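Long-range contacts in oxidase/hydroxylase (Streptomyces hygroscopicus subsp. hygroscopicus, PDB 4XCA), which probably acts as a metal- and 2-oxoglutarate-dependent oxygenase that carries out oxidative cyclization in orthosomycin biosynthesis: residues P82-E87 and F229-E234; Y135-V140 and L200-M205. One frame throughout, in Å; residues are numbered along the deposited sequence.

Contact 1: P82-E87 and F229-E234; sequences PLRLLE and FTEWRE
R84 and E231 meet where R84 reaches out from strand 83-93 to the loop running beside it. With CG anti to the backbone N (chi1 167°), the extended arginine chain carries its head from CB to the loop. CD comes within 3.4 Å of F229 O. NE turns to a water, which it reaches at 2.9 Å and which also donates to L85 O and E231 OE2. NH1 donates to F229 O at 2.7 Å, although the bond is bent (135° at the hydrogen) and the oxygen lies somewhat out of the guanidinium plane. E231 CG lies over one face of the guanidinium, 3.5 Å from NH2; the ion pair of NH2 with the carboxylate is long, so the water makes the shorter link.

Further along, W232 N donates to L86 O at 2.7 Å in a nearly straight bond. L86 and E87 both face G223 in a classic beta bulge of strand 83-93. The L86 methyls fill in against F229, CD1 lying 4.1 Å from its CB, while the E87 carboxylate tilts only 24° from the W232 ring plane, reaching it obliquely with OE2. E87 OE1 is hydrogen-bonded to Y135 OH. The F229 ring meets F228 of the second subunit edge-to-face. One loop carbonyl directly, and a carboxylate and a strand carbonyl through water, thus share a single arginine, and this would be expected to spread its positive charge over several acceptors rather than concentrate it in one ion pair.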
ATOM      1  N   PRO A  82     -16.888   0.588  12.660  1.00 20.77           N
ATOM      2  CA  PRO A  82     -17.994   0.034  13.452  1.00 22.94           C
ATOM      3  C   PRO A  82     -17.607  -1.343  13.986  1.00 22.58           C
ATOM      4  O   PRO A  82     -17.219  -2.226  13.219  1.00 21.94           O
ATOM      5  CB  PRO A  82     -19.135  -0.058  12.441  1.00 20.93           C
ATOM      6  CG  PRO A  82     -18.864   1.081  11.499  1.00 24.22           C
ATOM      7  CD  PRO A  82     -17.357   1.165  11.389  1.00 17.50           C
ATOM      8  N   LEU A  83     -17.695  -1.502  15.293  1.00 18.01           N
ATOM      9  CA  LEU A  83     -17.026  -2.590  15.971  1.00 20.22           C
ATOM     10  C   LEU A  83     -17.947  -3.737  16.347  1.00 22.87           C
ATOM     11  O   LEU A  83     -19.094  -3.533  16.726  1.00 23.04           O
ATOM     12  CB  LEU A  83     -16.343  -2.035  17.226  1.00 22.80           C
ATOM     13  CG  LEU A  83     -15.078  -2.689  17.749  1.00 26.93           C
ATOM     14  CD1 LEU A  83     -14.025  -2.697  16.660  1.00 28.25           C
ATOM     15  CD2 LEU A  83     -14.575  -1.937  18.979  1.00 24.47           C
ATOM     16  N   ARG A  84     -17.418  -4.950  16.265  1.00 26.44           N
ATOM     17  CA  ARG A  84     -18.167  -6.144  16.625  1.00 20.38           C
ATOM     18  C   ARG A  84     -17.283  -7.125  17.413  1.00 18.47           C
ATOM     19  O   ARG A  84     -16.121  -7.326  17.066  1.00 20.04           O
ATOM     20  CB  ARG A  84     -18.728  -6.808  15.353  1.00 27.18           C
ATOM     21  CG  ARG A  84     -19.261  -8.205  15.590  1.00 26.88           C
ATOM     22  CD  ARG A  84     -19.864  -8.858  14.371  1.00 24.69           C
ATOM     23  NE  ARG A  84     -20.888  -9.802  14.805  1.00 24.89           N
ATOM     24  CZ  ARG A  84     -21.557 -10.620  14.007  1.00 28.99           C
ATOM     25  NH1 ARG A  84     -21.311 -10.645  12.705  1.00 29.91           N
ATOM     26  NH2 ARG A  84     -22.478 -11.422  14.522  1.00 30.86           N
ATOM     27  N   LEU A  85     -17.825  -7.718  18.479  1.00 19.08           N
ATOM     28  CA  LEU A  85     -17.132  -8.787  19.200  1.00 21.51           C
ATOM     29  C   LEU A  85     -17.138 -10.083  18.384  1.00 22.74           C
ATOM     30  O   LEU A  85     -18.182 -10.684  18.157  1.00 25.72           O
ATOM     31  CB  LEU A  85     -17.769  -9.033  20.568  1.00 21.26           C
ATOM     32  CG  LEU A  85     -17.117 -10.137  21.412  1.00 25.51           C
ATOM     33  CD1 LEU A  85     -15.659  -9.792  21.737  1.00 22.27           C
ATOM     34  CD2 LEU A  85     -17.908 -10.362  22.686  1.00 23.15           C
ATOM     35  N   LEU A  86     -15.968 -10.517  17.939  1.00 22.15           N
ATOM     36  CA  LEU A  86     -15.899 -11.653  17.027  1.00 23.76           C
ATOM     37  C   LEU A  86     -15.781 -12.986  17.774  1.00 26.94           C
ATOM     38  O   LEU A  86     -16.247 -14.023  17.297  1.00 21.38           O
ATOM     39  CB  LEU A  86     -14.729 -11.471  16.066  1.00 21.05           C
ATOM     40  CG  LEU A  86     -15.055 -10.889  14.689  1.00 26.02           C
ATOM     41  CD1 LEU A  86     -16.374 -10.164  14.628  1.00 23.50           C
ATOM     42  CD2 LEU A  86     -13.941 -10.007  14.220  1.00 22.01           C
ATOM     43  N   GLU A  87     -15.147 -12.943  18.945  1.00 24.48           N
ATOM     44  CA  GLU A  87     -14.984 -14.118  19.800  1.00 20.56           C
ATOM     45  C   GLU A  87     -14.541 -13.679  21.190  1.00 21.45           C
ATOM     46  O   GLU A  87     -14.019 -12.566  21.363  1.00 23.98           O
ATOM     47  CB  GLU A  87     -13.956 -15.083  19.207  1.00 27.86           C
ATOM     48  CG  GLU A  87     -12.581 -14.446  19.012  1.00 25.03           C
ATOM     49  CD  GLU A  87     -11.573 -15.368  18.320  1.00 33.26           C
ATOM     50  OE1 GLU A  87     -10.688 -14.830  17.613  1.00 34.88           O
ATOM     51  OE2 GLU A  87     -11.657 -16.616  18.489  1.00 30.87           O
ATOM     52  N   PHE A 229     -17.922  -8.574   9.654  1.00 15.78           N
ATOM     53  CA  PHE A 229     -17.248  -9.860   9.804  1.00 18.33           C
ATOM     54  C   PHE A 229     -18.178 -10.765  10.577  1.00 21.40           C
ATOM     55  O   PHE A 229     -18.889 -10.289  11.461  1.00 22.57           O
ATOM     56  CB  PHE A 229     -15.911  -9.749  10.567  1.00 18.85           C
ATOM     57  CG  PHE A 229     -14.723  -9.371   9.715  1.00 18.90           C
ATOM     58  CD1 PHE A 229     -14.878  -8.662   8.533  1.00 14.17           C
ATOM     59  CD2 PHE A 229     -13.440  -9.728  10.118  1.00 16.71           C
ATOM     60  CE1 PHE A 229     -13.773  -8.308   7.772  1.00 20.63           C
ATOM     61  CE2 PHE A 229     -12.327  -9.381   9.357  1.00 18.31           C
ATOM     62  CZ  PHE A 229     -12.487  -8.667   8.189  1.00 19.50           C
ATOM     63  N   THR A 230     -18.145 -12.062  10.285  1.00 18.40           N
ATOM     64  CA  THR A 230     -18.874 -13.029  11.092  1.00 20.57           C
ATOM     65  C   THR A 230     -18.095 -13.385  12.368  1.00 25.98           C
ATOM     66  O   THR A 230     -16.862 -13.252  12.417  1.00 23.02           O
ATOM     67  CB  THR A 230     -19.162 -14.319  10.309  1.00 20.07           C
ATOM     68  OG1 THR A 230     -17.928 -14.939   9.936  1.00 23.19           O
ATOM     69  CG2 THR A 230     -19.942 -14.010   9.065  1.00 21.27           C
ATOM     70  N   GLU A 231     -18.827 -13.815  13.396  1.00 25.53           N
ATOM     71  CA  GLU A 231     -18.230 -14.313  14.634  1.00 25.54           C
ATOM     72  C   GLU A 231     -17.297 -15.438  14.281  1.00 21.78           C
ATOM     73  O   GLU A 231     -17.544 -16.167  13.316  1.00 23.09           O
ATOM     74  CB  GLU A 231     -19.291 -14.787  15.620  1.00 22.63           C
ATOM     75  CG  GLU A 231     -20.277 -13.699  15.997  1.00 31.74           C
ATOM     76  CD  GLU A 231     -21.162 -14.093  17.160  1.00 41.09           C
ATOM     77  OE1 GLU A 231     -21.329 -15.313  17.401  1.00 49.96           O
ATOM     78  OE2 GLU A 231     -21.673 -13.178  17.842  1.00 39.85           O
ATOM     79  N   TRP A 232     -16.211 -15.565  15.031  1.00 21.67           N
ATOM     80  CA  TRP A 232     -15.160 -16.448  14.580  1.00 27.13           C
ATOM     81  C   TRP A 232     -15.617 -17.890  14.625  1.00 28.17           C
ATOM     82  O   TRP A 232     -16.220 -18.341  15.596  1.00 31.60           O
ATOM     83  CB  TRP A 232     -13.871 -16.302  15.384  1.00 28.87           C
ATOM     84  CG  TRP A 232     -12.839 -17.250  14.831  1.00 32.70           C
ATOM     85  CD1 TRP A 232     -12.076 -17.070  13.705  1.00 33.35           C
ATOM     86  CD2 TRP A 232     -12.526 -18.561  15.321  1.00 34.15           C
ATOM     87  NE1 TRP A 232     -11.285 -18.177  13.486  1.00 37.66           N
ATOM     88  CE2 TRP A 232     -11.538 -19.103  14.466  1.00 38.45           C
ATOM     89  CE3 TRP A 232     -12.967 -19.322  16.412  1.00 33.06           C
ATOM     90  CZ2 TRP A 232     -10.979 -20.365  14.678  1.00 34.94           C
ATOM     91  CZ3 TRP A 232     -12.424 -20.581  16.610  1.00 34.23           C
ATOM     92  CH2 TRP A 232     -11.440 -21.089  15.748  1.00 34.82           C
ATOM     93  N   ARG A 233     -15.307 -18.593  13.548  1.00 27.11           N
ATOM     94  CA  ARG A 233     -15.638 -19.990  13.375  1.00 33.97           C
ATOM     95  C   ARG A 233     -14.648 -20.526  12.354  1.00 31.91           C
ATOM     96  O   ARG A 233     -14.406 -19.870  11.342  1.00 27.65           O
ATOM     97  CB  ARG A 233     -17.084 -20.134  12.891  1.00 29.30           C
ATOM     98  CG  ARG A 233     -17.615 -21.527  12.829  1.00 41.62           C
ATOM     99  CD  ARG A 233     -19.032 -21.488  12.288  1.00 50.83           C
ATOM    100  NE  ARG A 233     -19.579 -22.817  12.032  1.00 58.22           N
ATOM    101  CZ  ARG A 233     -20.721 -23.034  11.384  1.00 61.67           C
ATOM    102  NH1 ARG A 233     -21.424 -22.007  10.922  1.00 52.55           N
ATOM    103  NH2 ARG A 233     -21.157 -24.273  11.193  1.00 67.58           N
ATOM    104  N   GLU A 234     -14.049 -21.683  12.613  1.00 32.14           N
ATOM    105  CA  GLU A 234     -13.160 -22.260  11.615  1.00 33.75           C
ATOM    106  C   GLU A 234     -13.947 -22.888  10.481  1.00 32.93           C
ATOM    107  O   GLU A 234     -14.979 -23.522  10.695  1.00 33.51           O
ATOM    108  CB  GLU A 234     -12.228 -23.312  12.198  1.00 36.46           C
ATOM    109  CG  GLU A 234     -11.008 -23.545  11.296  1.00 43.71           C
ATOM    110  CD  GLU A 234     -10.489 -24.974  11.335  1.00 57.45           C
ATOM    111  OE1 GLU A 234     -11.015 -25.782  12.132  1.00 65.90           O
ATOM    112  OE2 GLU A 234      -9.558 -25.290  10.557  1.00 55.58           O
TER
HETATM  113  O   HOH W   1     -21.047 -10.619  17.581  1.00 30.09           O

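Contact 2: Y135-V140 and L200-M205; sequences YVKALV and LNEALM
Y135 and E202 lie side by side and point the same way, a pairing set by how the glutamate folds. E202 places CG beside its own backbone N and then bends again at chi2 (-69°). The first step brings CG to 3.6 Å from Y135 CD1, meeting the ring obliquely. The second turns the carboxylate back across K137, where E202 OE2 sits 3.5 Å from K137 CB and stays close to CD and CE as well. K137 answers with a bend of its own at chi3 (-78°), so that its aliphatic portion curves along the carboxylate. NZ makes a long ion pair with E202 OE1 at 3.8 Å, its hydrogen bond going to the hydroxyl of Y89. The Y135 hydroxyl has its partner in E87.

Beneath these side chains, strands 136-141 and 197-201 are antiparallel neighbours in the larger sheet of the double-stranded beta helix. K137 and L200 form a hydrogen-bonded pair, K137 N to L200 O at 2.9 Å and L200 N to K137 O at 2.8 Å, whereas V136 and N201 form a non-hydrogen-bonded one. Past the strand end, E202 N still donates to Y135 O at 3.1 Å.

There the chain turns: N201 OD1 accepts from A203 N at 2.9 Å in an Asx turn, within a type I beta turn from N201 to L204. E202 binds iron in another structure of this protein. Here the E202 side chain lies about 4 Å from the bound nickel, while K137 and L139 touch the 2-oxoglutarate.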
ATOM      1  N   TYR A 135      -8.819  -7.430  12.077  1.00 17.33           N
ATOM      2  CA  TYR A 135      -8.937  -8.424  13.128  1.00 20.64           C
ATOM      3  C   TYR A 135      -7.878  -8.220  14.205  1.00 19.86           C
ATOM      4  O   TYR A 135      -6.709  -8.519  13.997  1.00 23.37           O
ATOM      5  CB  TYR A 135      -8.828  -9.837  12.543  1.00 20.43           C
ATOM      6  CG  TYR A 135      -9.571 -10.890  13.330  1.00 22.60           C
ATOM      7  CD1 TYR A 135      -9.285 -11.118  14.676  1.00 22.76           C
ATOM      8  CD2 TYR A 135     -10.566 -11.667  12.727  1.00 24.59           C
ATOM      9  CE1 TYR A 135      -9.962 -12.081  15.406  1.00 20.54           C
ATOM     10  CE2 TYR A 135     -11.243 -12.634  13.451  1.00 26.31           C
ATOM     11  CZ  TYR A 135     -10.937 -12.833  14.790  1.00 23.37           C
ATOM     12  OH  TYR A 135     -11.614 -13.786  15.515  1.00 31.29           O
ATOM     13  N   VAL A 136      -8.289  -7.725  15.364  1.00 19.43           N
ATOM     14  CA  VAL A 136      -7.363  -7.588  16.470  1.00 18.25           C
ATOM     15  C   VAL A 136      -7.877  -8.377  17.663  1.00 21.73           C
ATOM     16  O   VAL A 136      -9.075  -8.657  17.784  1.00 23.43           O
ATOM     17  CB  VAL A 136      -7.127  -6.112  16.886  1.00 19.43           C
ATOM     18  CG1 VAL A 136      -6.721  -5.252  15.682  1.00 19.68           C
ATOM     19  CG2 VAL A 136      -8.350  -5.534  17.581  1.00 20.19           C
ATOM     20  N   LYS A 137      -6.957  -8.727  18.547  1.00 17.28           N
ATOM     21  CA  LYS A 137      -7.276  -9.531  19.701  1.00 20.81           C
ATOM     22  C   LYS A 137      -6.700  -8.857  20.944  1.00 23.23           C
ATOM     23  O   LYS A 137      -5.574  -8.363  20.919  1.00 18.79           O
ATOM     24  CB  LYS A 137      -6.717 -10.941  19.515  1.00 20.20           C
ATOM     25  CG  LYS A 137      -7.299 -11.964  20.422  1.00 27.22           C
ATOM     26  CD  LYS A 137      -6.894 -13.356  19.979  1.00 27.36           C
ATOM     27  CE  LYS A 137      -7.716 -13.803  18.804  1.00 25.02           C
ATOM     28  NZ  LYS A 137      -7.432 -15.220  18.506  1.00 23.65           N
ATOM     29  N   ALA A 138      -7.493  -8.798  22.008  1.00 19.34           N
ATOM     30  CA  ALA A 138      -7.020  -8.309  23.286  1.00 21.35           C
ATOM     31  C   ALA A 138      -6.878  -9.498  24.228  1.00 21.17           C
ATOM     32  O   ALA A 138      -7.875 -10.096  24.630  1.00 21.10           O
ATOM     33  CB  ALA A 138      -7.973  -7.266  23.859  1.00 17.81           C
ATOM     34  N   LEU A 139      -5.634  -9.848  24.536  1.00 16.68           N
ATOM     35  CA  LEU A 139      -5.313 -10.937  25.443  1.00 21.08           C
ATOM     36  C   LEU A 139      -5.139 -10.394  26.847  1.00 25.79           C
ATOM     37  O   LEU A 139      -4.246  -9.580  27.103  1.00 23.02           O
ATOM     38  CB  LEU A 139      -4.033 -11.664  25.015  1.00 20.90           C
ATOM     39  CG  LEU A 139      -3.924 -12.171  23.575  1.00 25.60           C
ATOM     40  CD1 LEU A 139      -2.533 -12.746  23.330  1.00 24.23           C
ATOM     41  CD2 LEU A 139      -4.991 -13.217  23.285  1.00 24.85           C
ATOM     42  N   VAL A 140      -5.995 -10.851  27.754  1.00 28.72           N
ATOM     43  CA  VAL A 140      -5.936 -10.450  29.151  1.00 22.98           C
ATOM     44  C   VAL A 140      -5.309 -11.564  29.962  1.00 23.03           C
ATOM     45  O   VAL A 140      -5.961 -12.573  30.255  1.00 22.80           O
ATOM     46  CB  VAL A 140      -7.321 -10.142  29.690  1.00 21.43           C
ATOM     47  CG1 VAL A 140      -7.233  -9.632  31.107  1.00 22.63           C
ATOM     48  CG2 VAL A 140      -8.011  -9.155  28.777  1.00 20.76           C
ATOM     49  N   LEU A 200      -3.216  -7.256  20.029  1.00 20.19           N
ATOM     50  CA  LEU A 200      -2.562  -8.004  18.961  1.00 18.92           C
ATOM     51  C   LEU A 200      -3.202  -7.816  17.591  1.00 19.75           C
ATOM     52  O   LEU A 200      -4.391  -8.040  17.439  1.00 19.56           O
ATOM     53  CB  LEU A 200      -2.574  -9.493  19.313  1.00 23.43           C
ATOM     54  CG  LEU A 200      -1.851 -10.420  18.352  1.00 25.52           C
ATOM     55  CD1 LEU A 200      -0.432  -9.931  18.227  1.00 25.17           C
ATOM     56  CD2 LEU A 200      -1.878 -11.837  18.888  1.00 24.53           C
ATOM     57  N   ASN A 201      -2.396  -7.407  16.610  1.00 21.01           N
ATOM     58  CA  ASN A 201      -2.763  -7.459  15.192  1.00 18.71           C
ATOM     59  C   ASN A 201      -2.666  -8.920  14.769  1.00 20.71           C
ATOM     60  O   ASN A 201      -1.587  -9.504  14.765  1.00 22.18           O
ATOM     61  CB  ASN A 201      -1.842  -6.545  14.343  1.00 19.26           C
ATOM     62  CG  ASN A 201      -2.246  -6.463  12.863  1.00 19.66           C
ATOM     63  OD1 ASN A 201      -2.975  -7.311  12.343  1.00 19.72           O
ATOM     64  ND2 ASN A 201      -1.741  -5.438  12.175  1.00 17.18           N
ATOM     65  N   GLU A 202      -3.799  -9.524  14.438  1.00 21.08           N
ATOM     66  CA  GLU A 202      -3.818 -10.946  14.128  1.00 21.12           C
ATOM     67  C   GLU A 202      -3.098 -11.257  12.814  1.00 21.29           C
ATOM     68  O   GLU A 202      -2.918 -12.425  12.469  1.00 19.72           O
ATOM     69  CB  GLU A 202      -5.263 -11.464  14.095  1.00 23.78           C
ATOM     70  CG  GLU A 202      -5.850 -11.693  15.491  1.00 25.38           C
ATOM     71  CD  GLU A 202      -5.199 -12.863  16.223  1.00 24.91           C
ATOM     72  OE1 GLU A 202      -5.258 -13.993  15.703  1.00 33.65           O
ATOM     73  OE2 GLU A 202      -4.626 -12.670  17.310  1.00 26.96           O
ATOM     74  N   ALA A 203      -2.665 -10.221  12.093  1.00 20.78           N
ATOM     75  CA  ALA A 203      -1.762 -10.412  10.953  1.00 18.24           C
ATOM     76  C   ALA A 203      -0.400 -10.900  11.420  1.00 16.77           C
ATOM     77  O   ALA A 203       0.338 -11.498  10.652  1.00 21.53           O
ATOM     78  CB  ALA A 203      -1.595  -9.117  10.146  1.00 16.90           C
ATOM     79  N   LEU A 204      -0.061 -10.632  12.672  1.00 16.02           N
ATOM     80  CA  LEU A 204       1.265 -10.984  13.180  1.00 16.91           C
ATOM     81  C   LEU A 204       1.417 -12.505  13.263  1.00 20.97           C
ATOM     82  O   LEU A 204       0.497 -13.206  13.706  1.00 19.70           O
ATOM     83  CB  LEU A 204       1.505 -10.342  14.545  1.00 16.72           C
ATOM     84  CG  LEU A 204       2.902 -10.474  15.165  1.00 20.02           C
ATOM     85  CD1 LEU A 204       3.922  -9.518  14.523  1.00 18.50           C
ATOM     86  CD2 LEU A 204       2.801 -10.223  16.652  1.00 19.51           C
ATOM     87  N   MET A 205       2.548 -13.023  12.795  1.00 18.58           N
ATOM     88  CA  MET A 205       2.859 -14.440  12.994  1.00 21.19           C
ATOM     89  C   MET A 205       3.334 -14.634  14.434  1.00 23.89           C
ATOM     90  O   MET A 205       4.317 -14.024  14.852  1.00 20.64           O
ATOM     91  CB  MET A 205       3.920 -14.946  12.010  1.00 18.10           C
ATOM     92  CG  MET A 205       4.189 -16.445  12.167  1.00 22.37           C
ATOM     93  SD  MET A 205       5.260 -17.192  10.917  1.00 29.42           S
ATOM     94  CE  MET A 205       4.304 -16.929   9.430  1.00 25.21           C
TER
HETATM   95  O   HOH W   2      -5.559  -7.399  11.368  1.00 20.37           O

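Overall arrangement
After its N-terminal helices and the outer strands 17-20 and 50-52, the chain lays down strand 83-93 and supplies H102 to the metal site before reaching strand 136-141. Contact 2 closes the shorter loop, from 135-140 to 200-205, which takes in strand 153-156 and leads on to H206. Contact 1 closes only afterwards, when the loop behind strand 217-226 returns to 82-87, so the whole of contact 2 falls within its span. Strand 217-226 separates 83-93 from 136-141 in the sheet. The contacts touch: W232 and L86 pack on Y135. Contact 1 ties strand 83-93 to the loop after 217-226 at the subunit boundary, and contact 2 joins the sheet to the 2-oxoglutarate pocket.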